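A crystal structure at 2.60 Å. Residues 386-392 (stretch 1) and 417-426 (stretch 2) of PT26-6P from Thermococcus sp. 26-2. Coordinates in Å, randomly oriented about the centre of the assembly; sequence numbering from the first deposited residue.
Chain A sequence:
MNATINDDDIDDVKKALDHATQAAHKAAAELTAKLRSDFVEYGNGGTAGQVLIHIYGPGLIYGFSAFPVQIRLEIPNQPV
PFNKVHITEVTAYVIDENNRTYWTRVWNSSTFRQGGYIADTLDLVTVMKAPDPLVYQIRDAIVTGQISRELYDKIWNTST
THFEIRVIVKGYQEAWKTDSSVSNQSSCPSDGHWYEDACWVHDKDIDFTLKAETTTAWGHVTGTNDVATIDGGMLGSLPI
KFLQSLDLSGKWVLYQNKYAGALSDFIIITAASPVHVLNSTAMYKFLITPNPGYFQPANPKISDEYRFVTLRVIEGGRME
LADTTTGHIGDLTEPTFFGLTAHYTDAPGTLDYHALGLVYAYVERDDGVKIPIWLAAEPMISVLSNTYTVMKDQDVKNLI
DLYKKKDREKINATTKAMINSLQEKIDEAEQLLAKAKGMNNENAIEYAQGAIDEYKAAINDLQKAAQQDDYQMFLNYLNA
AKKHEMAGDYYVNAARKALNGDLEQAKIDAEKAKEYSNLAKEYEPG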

# COMPACT_ATOMS: atom_id res chain seq x y z
N ASN A 386 10.26 27.59 0.51
CA ASN A 386 11.39 28.25 1.14
C ASN A 386 10.97 29.10 2.34
O ASN A 386 10.26 30.08 2.20
N THR A 387 11.41 28.72 3.53
CA THR A 387 11.07 29.47 4.73
C THR A 387 12.20 30.38 5.25
O THR A 387 12.03 31.07 6.26
N TYR A 388 13.33 30.42 4.54
CA TYR A 388 14.45 31.29 4.92
C TYR A 388 15.04 30.86 6.24
O TYR A 388 14.71 31.42 7.28
N THR A 389 15.90 29.85 6.21
CA THR A 389 16.49 29.34 7.43
C THR A 389 17.32 30.42 8.06
O THR A 389 18.09 31.09 7.39
N VAL A 390 17.16 30.58 9.36
CA VAL A 390 17.94 31.55 10.10
C VAL A 390 19.26 30.93 10.55
O VAL A 390 20.30 31.58 10.54
N MSE A 391 19.22 29.66 10.92
CA MSE A 391 20.41 28.99 11.39
C MSE A 391 21.09 28.18 10.30
O MSE A 391 21.08 26.95 10.33
N LYS A 392 21.66 28.89 9.35
CA LYS A 392 22.47 28.27 8.31
C LYS A 392 23.65 27.53 8.96
O LYS A 392 24.14 27.94 10.01
N ALA A 417 21.16 38.86 16.54
CA ALA A 417 20.82 38.98 15.13
C ALA A 417 19.85 37.88 14.71
O ALA A 417 18.82 38.14 14.07
N MSE A 418 20.19 36.65 15.08
CA MSE A 418 19.39 35.48 14.76
C MSE A 418 18.01 35.58 15.37
O MSE A 418 17.03 35.19 14.75
N ILE A 419 17.96 36.08 16.60
CA ILE A 419 16.71 36.21 17.31
C ILE A 419 15.77 37.19 16.62
O ILE A 419 14.56 36.99 16.61
N ASN A 420 16.32 38.24 16.04
CA ASN A 420 15.50 39.16 15.26
C ASN A 420 14.85 38.46 14.08
O ASN A 420 13.69 38.70 13.76
N SER A 421 15.61 37.60 13.44
CA SER A 421 15.10 36.87 12.30
C SER A 421 13.98 35.92 12.71
O SER A 421 12.98 35.81 12.01
N LEU A 422 14.13 35.25 13.85
CA LEU A 422 13.08 34.36 14.34
C LEU A 422 11.83 35.13 14.76
O LEU A 422 10.70 34.70 14.51
N GLN A 423 12.04 36.27 15.41
CA GLN A 423 10.93 37.14 15.74
C GLN A 423 10.14 37.45 14.47
O GLN A 423 8.91 37.50 14.47
N GLU A 424 10.87 37.64 13.37
CA GLU A 424 10.21 37.92 12.12
C GLU A 424 9.41 36.72 11.63
O GLU A 424 8.26 36.86 11.25
N LYS A 425 10.01 35.54 11.65
CA LYS A 425 9.28 34.32 11.29
C LYS A 425 8.04 34.12 12.17
O LYS A 425 7.02 33.62 11.72
N ILE A 426 8.14 34.53 13.43
CA ILE A 426 7.00 34.49 14.33
C ILE A 426 5.89 35.42 13.86
O ILE A 426 4.72 35.06 13.86

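The most unusual feature of this contact is a buried lysine whose amine is held by the backbone of a loop that has no regular secondary structure. K425 points from the helix toward stretch 1, and its NZ donates hydrogen bonds to T387 O at 2.7 Å and to Y388 O at 3.0 Å. The general principle is familiar: a loop leaves carbonyl groups without helix or sheet partners, and a long side chain with a terminal ammonium can supply the missing donors while its methylenes pack against apolar neighbours.

The rotamers show how K425 reaches this site. Chi1 is m and chi2 t, carrying the chain out from the helix, and chi3 and chi4 are both p, bending its end. The aliphatic part is used as well, for K425 CD lies 3.7 Å from V390 CG2. A water completes part of the polar cluster: it lies 2.5 Å from T387 OG1 and 3.2 Å from T389 OG1, hydrogen-bonded to both, and accepts a weak hydrogen bond from K425 NZ at 3.1 Å. The water thus links two threonine hydroxyls of the loop to the lysine, although the CA-to-CB bond of T387 (chi1 p) points sideways and that of T389 (chi1 m) points away from the helix. NZ has a further partner elsewhere in the structure.

V390 is the apolar counterpart of the lysine. It points toward the helix in the t rotamer and has the largest area covered across the contact, 107 Å². V390 CG1 sits 3.6 Å from M418 O and 3.8 Å from M418 CG, and V390 CG2 is 3.4 Å from S421 CB and 4.0 Å from L422 CD2, in addition to its contact with K425; both methyls lie close to S421 CB. These partners recur at spacings of three and four residues, so one branched side chain can touch successive turns along a single helical face. S421, chi1 m, points toward the loop; L422, also m, starts sideways but brings its end nearer.

At the other end of the contact, two selenomethionines meet. M418 points toward the loop with chi1 m and chi2 and chi3 t, an extended shape beyond CB. M391 leaves sideways with chi1 m, but its end comes nearer, placing M391 CE 3.5 Å from M418 SE. Y388 offers a contrast: its CB points toward the helix, yet its ring leads away, and its contribution to lysine binding comes through the main-chain carbonyl.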

# COMPACT_ATOMS: atom_id res chain seq x y z
CB ASN A 386 12.19 29.10 0.15
CG ASN A 386 13.45 29.70 0.78
OD1 ASN A 386 13.68 29.55 1.99
ND2 ASN A 386 14.26 30.38 -0.03
CB THR A 387 10.59 28.54 5.85
OG1 THR A 387 11.45 27.38 5.91
CG2 THR A 387 9.19 28.07 5.56
CB TYR A 388 14.02 32.76 4.95
CG TYR A 388 13.19 33.11 3.73
CD1 TYR A 388 11.82 33.36 3.84
CD2 TYR A 388 13.75 33.10 2.47
CE1 TYR A 388 11.06 33.62 2.74
CE2 TYR A 388 12.99 33.36 1.35
CZ TYR A 388 11.64 33.62 1.50
OH TYR A 388 10.88 33.89 0.39
CB THR A 389 17.38 28.15 7.16
OG1 THR A 389 16.66 27.21 6.36
CG2 THR A 389 17.78 27.49 8.47
CB VAL A 390 17.15 32.10 11.29
CG1 VAL A 390 18.02 32.95 12.18
CG2 VAL A 390 15.93 32.88 10.79
CB MSE A 391 20.04 28.12 12.56
CG MSE A 391 19.05 28.84 13.42
SE MSE A 391 19.37 28.60 15.28
CE MSE A 391 21.29 28.98 15.27
CB LYS A 392 22.95 29.37 7.40
CG LYS A 392 21.83 30.16 6.77
CD LYS A 392 21.38 29.49 5.47
CE LYS A 392 20.22 30.26 4.84
NZ LYS A 392 20.34 31.74 5.08
CB ALA A 417 22.07 38.92 14.29
CB MSE A 418 20.07 34.22 15.28
CG MSE A 418 21.07 33.64 14.33
SE MSE A 418 22.21 32.36 15.23
CE MSE A 418 23.09 31.62 13.68
CB ILE A 419 16.93 36.64 18.75
CG1 ILE A 419 17.46 35.46 19.55
CG2 ILE A 419 15.62 37.12 19.35
CD1 ILE A 419 18.16 35.84 20.83
CB ASN A 420 16.33 40.34 14.77
CG ASN A 420 16.45 41.43 15.82
OD1 ASN A 420 15.68 41.46 16.78
ND2 ASN A 420 17.42 42.33 15.64
CB SER A 421 16.23 36.11 11.64
OG SER A 421 17.04 36.99 10.89
CB LEU A 422 13.60 33.51 15.50
CG LEU A 422 14.67 32.51 15.06
CD1 LEU A 422 15.31 31.83 16.25
CD2 LEU A 422 14.10 31.49 14.09
CB GLN A 423 11.43 38.42 16.39
CG GLN A 423 11.37 38.40 17.91
CD GLN A 423 12.40 39.32 18.57
OE1 GLN A 423 13.19 40.00 17.89
NE2 GLN A 423 12.40 39.34 19.90
CB GLU A 424 11.21 38.37 11.06
CG GLU A 424 10.66 38.35 9.64
CD GLU A 424 9.45 39.28 9.44
OE1 GLU A 424 9.02 39.43 8.28
OE2 GLU A 424 8.91 39.84 10.43
CB LYS A 425 10.21 33.09 11.36
CG LYS A 425 11.13 32.98 10.14
CD LYS A 425 12.36 32.15 10.42
CE LYS A 425 12.13 30.66 10.20
NZ LYS A 425 12.37 30.28 8.80
CB ILE A 426 7.40 34.83 15.76
CG1 ILE A 426 8.16 33.66 16.37
CG2 ILE A 426 6.19 35.13 16.59
CD1 ILE A 426 8.59 33.89 17.80
O HOH W 1 13.62 28.04 7.05